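Long-range contacts in manganese-binding protein (PDB 6NSI), which binds iron, manganese and nickel ions, with a preference for ferrous iron, and delivers them to the membrane permease of an ABC transporter for import: residues R9-C14 against N261-F267; W110-K115 against I139-M143. All blocks are in the same frame, centred on the assembly; numbering follows the deposited sequence.

Contact 1 sets the start of helix 9-19 against a loop and the beginning of helix 266-280 that follows it; contact 2, nested inside the loop that contact 1 closes, is helix on helix, pairing 107-124 with 129-154. The centre of contact 1 lies about 10 Å from that of the chain, against about 14 Å for contact 2. Each is partly buried, with an apolar interior and a more accessible margin. Contact 1 adds an arginine-aspartate pair and hydrogen bonds from side chains to the backbone, whereas contact 2 rests on apolar side chains and the bare backbone of a glycine. The two form adjoining layers: Ile139 and Met143 touch Phe267, and Trp110 NE1 probably hydrogen-bonds Met10 O.

Contact 1: residues R9-C14 against N261-F267; sequences RMICDC and NVCDNYF
Asp13 reaches from helix 9-19 to the first turn of helix 266-280, where its OD2 accepts the backbone N-H of Tyr266 (N to OD2 2.9 Å) through the anti lone pair. Its other oxygen, OD1, receives Arg9 NE at 2.8 Å in a nearly straight hydrogen bond (168°) that lies in the guanidinium plane and is part of a salt bridge. Folded by bends at chi2 and chi3, Arg9 also brings NH2 to within 2.8 Å of Asp264 O, a more bent hydrogen bond, while a water accepts from NH1. Val262 CG1 lies over one guanidinium face, toward the rim, and Val262 CG2 packs on Arg9 CB (3.7 Å). An arginine suits this margin because its aliphatic base meets the valine while its charged end binds both carboxylate and carbonyl.

Deeper in, the flexible thioether of Met10 fits beside the backbone of Asn261: SD lies 3.9 Å from Asn261 CA, and CG meets CD1 of Tyr266. Cys14 SG, small and polarisable, approaches both aromatic rings obliquely, 3.7 Å from Phe267 CZ. Tyr266 CD2 sits over the centre of the Phe267 ring.

Second-shell partners hold these groups: Asp30 forms a salt bridge with Arg9 NH1, and Trp104 O is hydrogen-bonded to Tyr266 OH. Asn261 follows the iron ligand Asp260. Strand 24-27 touches Arg9, helix 107-124 packs on Cys14 and Tyr266, and helix 129-154 meets Phe267.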
ATOM      1  N   ARG A   9      -9.580  -1.140   3.079  1.00 26.73           N
ATOM      2  CA  ARG A   9      -9.313  -1.049   4.516  1.00 28.19           C
ATOM      3  C   ARG A   9      -8.149  -0.123   4.843  1.00 34.11           C
ATOM      4  O   ARG A   9      -8.097   0.442   5.945  1.00 30.98           O
ATOM      5  CB  ARG A   9      -9.042  -2.431   5.100  1.00 28.60           C
ATOM      6  CG  ARG A   9     -10.289  -3.275   5.252  1.00 30.25           C
ATOM      7  CD  ARG A   9     -11.194  -2.730   6.351  1.00 32.67           C
ATOM      8  NE  ARG A   9     -10.521  -2.690   7.643  1.00 39.43           N
ATOM      9  CZ  ARG A   9     -10.251  -3.769   8.373  1.00 40.60           C
ATOM     10  NH1 ARG A   9     -10.605  -4.968   7.935  1.00 44.33           N
ATOM     11  NH2 ARG A   9      -9.628  -3.655   9.537  1.00 35.91           N
ATOM     12  N   MET A  10      -7.204   0.030   3.916  1.00 30.73           N
ATOM     13  CA  MET A  10      -6.106   0.959   4.142  1.00 31.35           C
ATOM     14  C   MET A  10      -6.635   2.379   4.298  1.00 35.56           C
ATOM     15  O   MET A  10      -6.132   3.156   5.120  1.00 29.76           O
ATOM     16  CB  MET A  10      -5.111   0.846   2.992  1.00 27.73           C
ATOM     17  CG  MET A  10      -4.496  -0.556   2.893  1.00 24.13           C
ATOM     18  SD  MET A  10      -5.474  -1.716   1.887  1.00 25.58           S
ATOM     19  CE  MET A  10      -5.049  -1.122   0.248  1.00 26.51           C
ATOM     20  N   ILE A  11      -7.684   2.716   3.542  1.00 30.72           N
ATOM     21  CA  ILE A  11      -8.381   3.979   3.738  1.00 33.55           C
ATOM     22  C   ILE A  11      -9.312   3.903   4.941  1.00 31.71           C
ATOM     23  O   ILE A  11      -9.292   4.782   5.806  1.00 36.84           O
ATOM     24  CB  ILE A  11      -9.144   4.363   2.460  1.00 35.62           C
ATOM     25  CG1 ILE A  11      -8.153   4.643   1.336  1.00 31.90           C
ATOM     26  CG2 ILE A  11     -10.023   5.579   2.702  1.00 29.85           C
ATOM     27  CD1 ILE A  11      -8.788   4.596  -0.018  1.00 29.30           C
ATOM     28  N   CYS A  12     -10.125   2.846   5.026  1.00 34.57           N
ATOM     29  CA  CYS A  12     -11.216   2.824   6.006  1.00 34.70           C
ATOM     30  C   CYS A  12     -10.713   2.931   7.439  1.00 41.28           C
ATOM     31  O   CYS A  12     -11.334   3.602   8.275  1.00 34.90           O
ATOM     32  CB  CYS A  12     -12.056   1.558   5.857  1.00 33.80           C
ATOM     33  SG  CYS A  12     -13.655   1.700   6.749  1.00 39.86           S
ATOM     34  N   ASP A  13      -9.605   2.268   7.754  1.00 34.34           N
ATOM     35  CA  ASP A  13      -9.150   2.271   9.141  1.00 36.76           C
ATOM     36  C   ASP A  13      -8.626   3.625   9.572  1.00 35.03           C
ATOM     37  O   ASP A  13      -8.613   3.920  10.773  1.00 39.72           O
ATOM     38  CB  ASP A  13      -8.084   1.205   9.343  1.00 30.48           C
ATOM     39  CG  ASP A  13      -8.635  -0.198   9.153  1.00 40.45           C
ATOM     40  OD1 ASP A  13      -9.868  -0.344   8.979  1.00 35.41           O
ATOM     41  OD2 ASP A  13      -7.841  -1.153   9.172  1.00 37.06           O
ATOM     42  N   CYS A  14      -8.201   4.458   8.624  1.00 38.10           N
ATOM     43  CA  CYS A  14      -7.794   5.816   8.964  1.00 31.72           C
ATOM     44  C   CYS A  14      -9.005   6.737   9.080  1.00 45.46           C
ATOM     45  O   CYS A  14      -9.079   7.544  10.015  1.00 36.48           O
ATOM     46  CB  CYS A  14      -6.805   6.346   7.926  1.00 31.09           C
ATOM     47  SG  CYS A  14      -5.275   5.310   7.720  1.00 32.39           S
ATOM     48  N   ASN A 261      -3.942  -5.458   0.828  1.00 25.61           N
ATOM     49  CA  ASN A 261      -5.010  -5.613   1.798  1.00 30.28           C
ATOM     50  C   ASN A 261      -4.420  -5.485   3.196  1.00 29.95           C
ATOM     51  O   ASN A 261      -3.236  -5.194   3.371  1.00 24.54           O
ATOM     52  CB  ASN A 261      -5.755  -6.943   1.604  1.00 29.49           C
ATOM     53  CG  ASN A 261      -4.887  -8.173   1.916  1.00 37.58           C
ATOM     54  OD1 ASN A 261      -3.657  -8.112   1.890  1.00 34.04           O
ATOM     55  ND2 ASN A 261      -5.536  -9.301   2.182  1.00 33.20           N
ATOM     56  N   VAL A 262      -5.284  -5.713   4.174  1.00 26.80           N
ATOM     57  CA  VAL A 262      -5.002  -5.549   5.625  1.00 32.45           C
ATOM     58  C   VAL A 262      -5.224  -6.885   6.345  1.00 36.15           C
ATOM     59  O   VAL A 262      -6.080  -7.628   5.908  1.00 34.71           O
ATOM     60  CB  VAL A 262      -5.964  -4.460   6.133  1.00 35.95           C
ATOM     61  CG1 VAL A 262      -6.504  -4.682   7.531  1.00 35.61           C
ATOM     62  CG2 VAL A 262      -5.443  -3.056   5.919  1.00 23.40           C
ATOM     63  N   CYS A 263      -4.446  -7.174   7.387  1.00 38.26           N
ATOM     64  CA  CYS A 263      -4.676  -8.403   8.177  1.00 38.47           C
ATOM     65  C   CYS A 263      -5.732  -8.106   9.245  1.00 42.61           C
ATOM     66  O   CYS A 263      -6.876  -8.375   8.987  1.00 42.78           O
ATOM     67  CB  CYS A 263      -3.396  -8.864   8.850  1.00 40.53           C
ATOM     68  SG  CYS A 263      -3.538 -10.523   9.551  1.00 47.39           S
ATOM     69  N   ASP A 264      -5.371  -7.443  10.335  1.00 43.36           N
ATOM     70  CA  ASP A 264      -6.391  -7.075  11.350  1.00 45.82           C
ATOM     71  C   ASP A 264      -6.810  -5.617  11.152  1.00 44.20           C
ATOM     72  O   ASP A 264      -7.988  -5.347  11.061  1.00 41.76           O
ATOM     73  CB  ASP A 264      -5.859  -7.251  12.764  1.00 45.11           C
ATOM     74  CG  ASP A 264      -6.815  -6.683  13.790  1.00 63.16           C
ATOM     75  OD1 ASP A 264      -8.024  -6.944  13.660  1.00 69.67           O
ATOM     76  OD2 ASP A 264      -6.354  -5.968  14.687  1.00 65.08           O
ATOM     77  N   ASN A 265      -5.828  -4.728  11.080  1.00 39.70           N
ATOM     78  CA  ASN A 265      -6.036  -3.280  10.844  1.00 37.38           C
ATOM     79  C   ASN A 265      -4.841  -2.766  10.043  1.00 34.26           C
ATOM     80  O   ASN A 265      -3.781  -3.368  10.121  1.00 31.70           O
ATOM     81  CB  ASN A 265      -6.247  -2.481  12.125  1.00 36.05           C
ATOM     82  CG  ASN A 265      -5.012  -2.433  12.987  1.00 42.02           C
ATOM     83  OD1 ASN A 265      -4.167  -1.584  12.801  1.00 35.78           O
ATOM     84  ND2 ASN A 265      -4.911  -3.344  13.932  1.00 38.64           N
ATOM     85  N   TYR A 266      -5.026  -1.664   9.339  1.00 29.70           N
ATOM     86  CA  TYR A 266      -3.964  -1.147   8.480  1.00 31.52           C
ATOM     87  C   TYR A 266      -2.680  -0.903   9.267  1.00 35.96           C
ATOM     88  O   TYR A 266      -1.577  -1.159   8.765  1.00 24.51           O
ATOM     89  CB  TYR A 266      -4.415   0.138   7.784  1.00 28.88           C
ATOM     90  CG  TYR A 266      -3.266   0.998   7.275  1.00 26.77           C
ATOM     91  CD1 TYR A 266      -2.625   0.697   6.079  1.00 23.76           C
ATOM     92  CD2 TYR A 266      -2.817   2.107   8.002  1.00 24.66           C
ATOM     93  CE1 TYR A 266      -1.574   1.469   5.611  1.00 28.59           C
ATOM     94  CE2 TYR A 266      -1.756   2.890   7.542  1.00 31.68           C
ATOM     95  CZ  TYR A 266      -1.139   2.565   6.343  1.00 29.31           C
ATOM     96  OH  TYR A 266      -0.079   3.328   5.873  1.00 27.96           O
ATOM     97  N   PHE A 267      -2.801  -0.421  10.507  1.00 28.85           N
ATOM     98  CA  PHE A 267      -1.617   0.012  11.243  1.00 29.57           C
ATOM     99  C   PHE A 267      -0.787  -1.181  11.700  1.00 35.17           C
ATOM    100  O   PHE A 267       0.429  -1.210  11.498  1.00 30.53           O
ATOM    101  CB  PHE A 267      -2.023   0.894  12.429  1.00 30.51           C
ATOM    102  CG  PHE A 267      -2.754   2.132  12.012  1.00 32.70           C
ATOM    103  CD1 PHE A 267      -2.055   3.244  11.556  1.00 32.76           C
ATOM    104  CD2 PHE A 267      -4.147   2.172  12.025  1.00 30.96           C
ATOM    105  CE1 PHE A 267      -2.718   4.382  11.136  1.00 32.67           C
ATOM    106  CE2 PHE A 267      -4.818   3.306  11.605  1.00 31.22           C
ATOM    107  CZ  PHE A 267      -4.099   4.416  11.161  1.00 33.57           C
TER
HETATM  108  O   HOH W   1      -9.853  -7.264   9.841  1.00 45.67           O

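Contact 2: residues W110-K115 against I139-M143; sequences WGAAVK and ILSEM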
ATOM      1  N   TRP A 110       1.170   8.252   3.323  1.00 33.04           N
ATOM      2  CA  TRP A 110      -0.162   7.920   3.820  1.00 31.25           C
ATOM      3  C   TRP A 110      -0.589   8.860   4.945  1.00 32.99           C
ATOM      4  O   TRP A 110      -1.786   9.108   5.125  1.00 32.80           O
ATOM      5  CB  TRP A 110      -0.215   6.463   4.284  1.00 29.89           C
ATOM      6  CG  TRP A 110      -1.609   5.868   4.182  1.00 27.06           C
ATOM      7  CD1 TRP A 110      -2.331   5.292   5.190  1.00 27.70           C
ATOM      8  CD2 TRP A 110      -2.437   5.790   3.005  1.00 29.86           C
ATOM      9  NE1 TRP A 110      -3.551   4.859   4.721  1.00 33.01           N
ATOM     10  CE2 TRP A 110      -3.640   5.144   3.382  1.00 30.94           C
ATOM     11  CE3 TRP A 110      -2.273   6.188   1.670  1.00 24.59           C
ATOM     12  CZ2 TRP A 110      -4.678   4.908   2.481  1.00 24.76           C
ATOM     13  CZ3 TRP A 110      -3.316   5.942   0.770  1.00 28.32           C
ATOM     14  CH2 TRP A 110      -4.494   5.312   1.184  1.00 28.54           C
ATOM     15  N   GLY A 111       0.362   9.391   5.707  1.00 29.05           N
ATOM     16  CA  GLY A 111       0.023  10.450   6.647  1.00 27.98           C
ATOM     17  C   GLY A 111      -0.548  11.665   5.945  1.00 33.88           C
ATOM     18  O   GLY A 111      -1.563  12.227   6.371  1.00 39.67           O
ATOM     19  N   ALA A 112       0.097  12.088   4.853  1.00 30.98           N
ATOM     20  CA  ALA A 112      -0.468  13.154   4.030  1.00 36.64           C
ATOM     21  C   ALA A 112      -1.848  12.774   3.501  1.00 40.89           C
ATOM     22  O   ALA A 112      -2.767  13.602   3.492  1.00 35.44           O
ATOM     23  CB  ALA A 112       0.477  13.482   2.876  1.00 32.62           C
ATOM     24  N   ALA A 113      -2.011  11.520   3.053  1.00 37.68           N
ATOM     25  CA  ALA A 113      -3.328  11.032   2.652  1.00 31.52           C
ATOM     26  C   ALA A 113      -4.336  11.189   3.784  1.00 33.30           C
ATOM     27  O   ALA A 113      -5.463  11.651   3.575  1.00 35.33           O
ATOM     28  CB  ALA A 113      -3.230   9.564   2.223  1.00 31.43           C
ATOM     29  N   VAL A 114      -3.949  10.798   4.999  1.00 34.03           N
ATOM     30  CA  VAL A 114      -4.857  10.941   6.129  1.00 34.38           C
ATOM     31  C   VAL A 114      -5.172  12.411   6.389  1.00 42.71           C
ATOM     32  O   VAL A 114      -6.302  12.751   6.774  1.00 40.32           O
ATOM     33  CB  VAL A 114      -4.262  10.235   7.359  1.00 36.24           C
ATOM     34  CG1 VAL A 114      -5.036  10.583   8.609  1.00 36.07           C
ATOM     35  CG2 VAL A 114      -4.267   8.720   7.127  1.00 33.73           C
ATOM     36  N   LYS A 115      -4.219  13.294   6.102  1.00 34.07           N
ATOM     37  CA  LYS A 115      -4.462  14.745   6.267  1.00 41.65           C
ATOM     38  C   LYS A 115      -5.605  15.149   5.342  1.00 42.06           C
ATOM     39  O   LYS A 115      -6.432  15.925   5.764  1.00 43.07           O
ATOM     40  CB  LYS A 115      -3.206  15.568   5.983  1.00 41.18           C
ATOM     41  CG  LYS A 115      -3.016  16.755   6.913  1.00 57.11           C
ATOM     42  CD  LYS A 115      -1.712  17.471   6.721  1.00 57.84           C
ATOM     43  CE  LYS A 115      -0.541  16.518   6.726  1.00 61.17           C
ATOM     44  NZ  LYS A 115      -0.297  15.947   8.069  1.00 55.87           N
ATOM     45  N   ILE A 139      -4.066  10.508  15.417  1.00 48.07           N
ATOM     46  CA  ILE A 139      -3.591   9.450  14.525  1.00 38.32           C
ATOM     47  C   ILE A 139      -2.410   9.941  13.695  1.00 39.24           C
ATOM     48  O   ILE A 139      -1.451   9.194  13.454  1.00 43.18           O
ATOM     49  CB  ILE A 139      -4.736   8.904  13.645  1.00 41.52           C
ATOM     50  CG1 ILE A 139      -4.240   7.700  12.828  1.00 39.02           C
ATOM     51  CG2 ILE A 139      -5.328   9.980  12.749  1.00 34.95           C
ATOM     52  CD1 ILE A 139      -3.495   6.673  13.686  1.00 32.50           C
ATOM     53  N   LEU A 140      -2.439  11.210  13.277  1.00 36.87           N
ATOM     54  CA  LEU A 140      -1.345  11.755  12.478  1.00 35.49           C
ATOM     55  C   LEU A 140      -0.022  11.739  13.239  1.00 42.64           C
ATOM     56  O   LEU A 140       1.030  11.450  12.654  1.00 40.87           O
ATOM     57  CB  LEU A 140      -1.675  13.173  12.027  1.00 36.14           C
ATOM     58  CG  LEU A 140      -2.649  13.288  10.854  1.00 42.83           C
ATOM     59  CD1 LEU A 140      -3.133  14.749  10.708  1.00 45.10           C
ATOM     60  CD2 LEU A 140      -1.984  12.783   9.589  1.00 45.46           C
ATOM     61  N   SER A 141      -0.042  12.058  14.536  1.00 44.70           N
ATOM     62  CA  SER A 141       1.206  12.015  15.296  1.00 47.68           C
ATOM     63  C   SER A 141       1.619  10.581  15.605  1.00 40.08           C
ATOM     64  O   SER A 141       2.817  10.289  15.745  1.00 39.02           O
ATOM     65  CB  SER A 141       1.068  12.815  16.588  1.00 45.40           C
ATOM     66  OG  SER A 141       0.153  12.173  17.447  1.00 48.33           O
ATOM     67  N   GLU A 142       0.648   9.676  15.724  1.00 38.50           N
ATOM     68  CA  GLU A 142       0.986   8.268  15.870  1.00 41.31           C
ATOM     69  C   GLU A 142       1.634   7.729  14.595  1.00 39.69           C
ATOM     70  O   GLU A 142       2.586   6.940  14.661  1.00 36.61           O
ATOM     71  CB  GLU A 142      -0.266   7.475  16.239  1.00 45.39           C
ATOM     72  CG  GLU A 142      -0.671   7.598  17.704  1.00 46.56           C
ATOM     73  CD  GLU A 142      -2.007   6.936  18.006  1.00 50.87           C
ATOM     74  OE1 GLU A 142      -2.819   7.520  18.754  1.00 54.00           O
ATOM     75  OE2 GLU A 142      -2.260   5.831  17.486  1.00 61.98           O
ATOM     76  N   MET A 143       1.152   8.176  13.428  1.00 41.36           N
ATOM     77  CA  MET A 143       1.714   7.732  12.153  1.00 36.78           C
ATOM     78  C   MET A 143       3.104   8.310  11.919  1.00 38.51           C
ATOM     79  O   MET A 143       3.957   7.644  11.318  1.00 34.44           O
ATOM     80  CB  MET A 143       0.780   8.109  10.994  1.00 32.67           C
ATOM     81  CG  MET A 143      -0.546   7.373  10.981  1.00 29.25           C
ATOM     82  SD  MET A 143      -1.723   8.016   9.759  1.00 34.68           S
ATOM     83  CE  MET A 143      -1.005   7.383   8.236  1.00 37.75           C
TER
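Met143 points its thioether at helix 107-124, where the CE methyl settles 3.5 Å from Gly111 N. The chain runs extended through chi2 (171°) and then bends at chi3, which carries CE against the N and CA of Gly111 while SD lies alongside Val114 CG2 at 3.7 Å. The same methyl comes obliquely to Trp110 CD1. A long, unbranched side chain suits this position, since it can follow both glycine backbone and valine branch.

Leu140 meets Gly111 at its carbonyl, CD2 lying 3.3 Å from Gly111 O; having no side chain, the glycine admits both groups to its backbone. With chi1 at 169°, Val114 CG1 stands anti to the backbone N, and the branches diverge, CG2 to Met143 and CG1 to Leu140 CD2 (3.9 Å), the latter pair side by side, head to tail. The Ile139 CG2 branch lies crosswise to CG1. On the exposed edge, suited to a long flexible chain, bends at chi3 and chi4 bring Lys115 NZ to 3.9 Å from Leu140 CD2.

The short segments run almost exactly antiparallel (174°), axes 9.9 Å apart, as is typical of a helical hairpin, here formed by the consecutive helices 107-124 and 129-154 of a solute-binding protein.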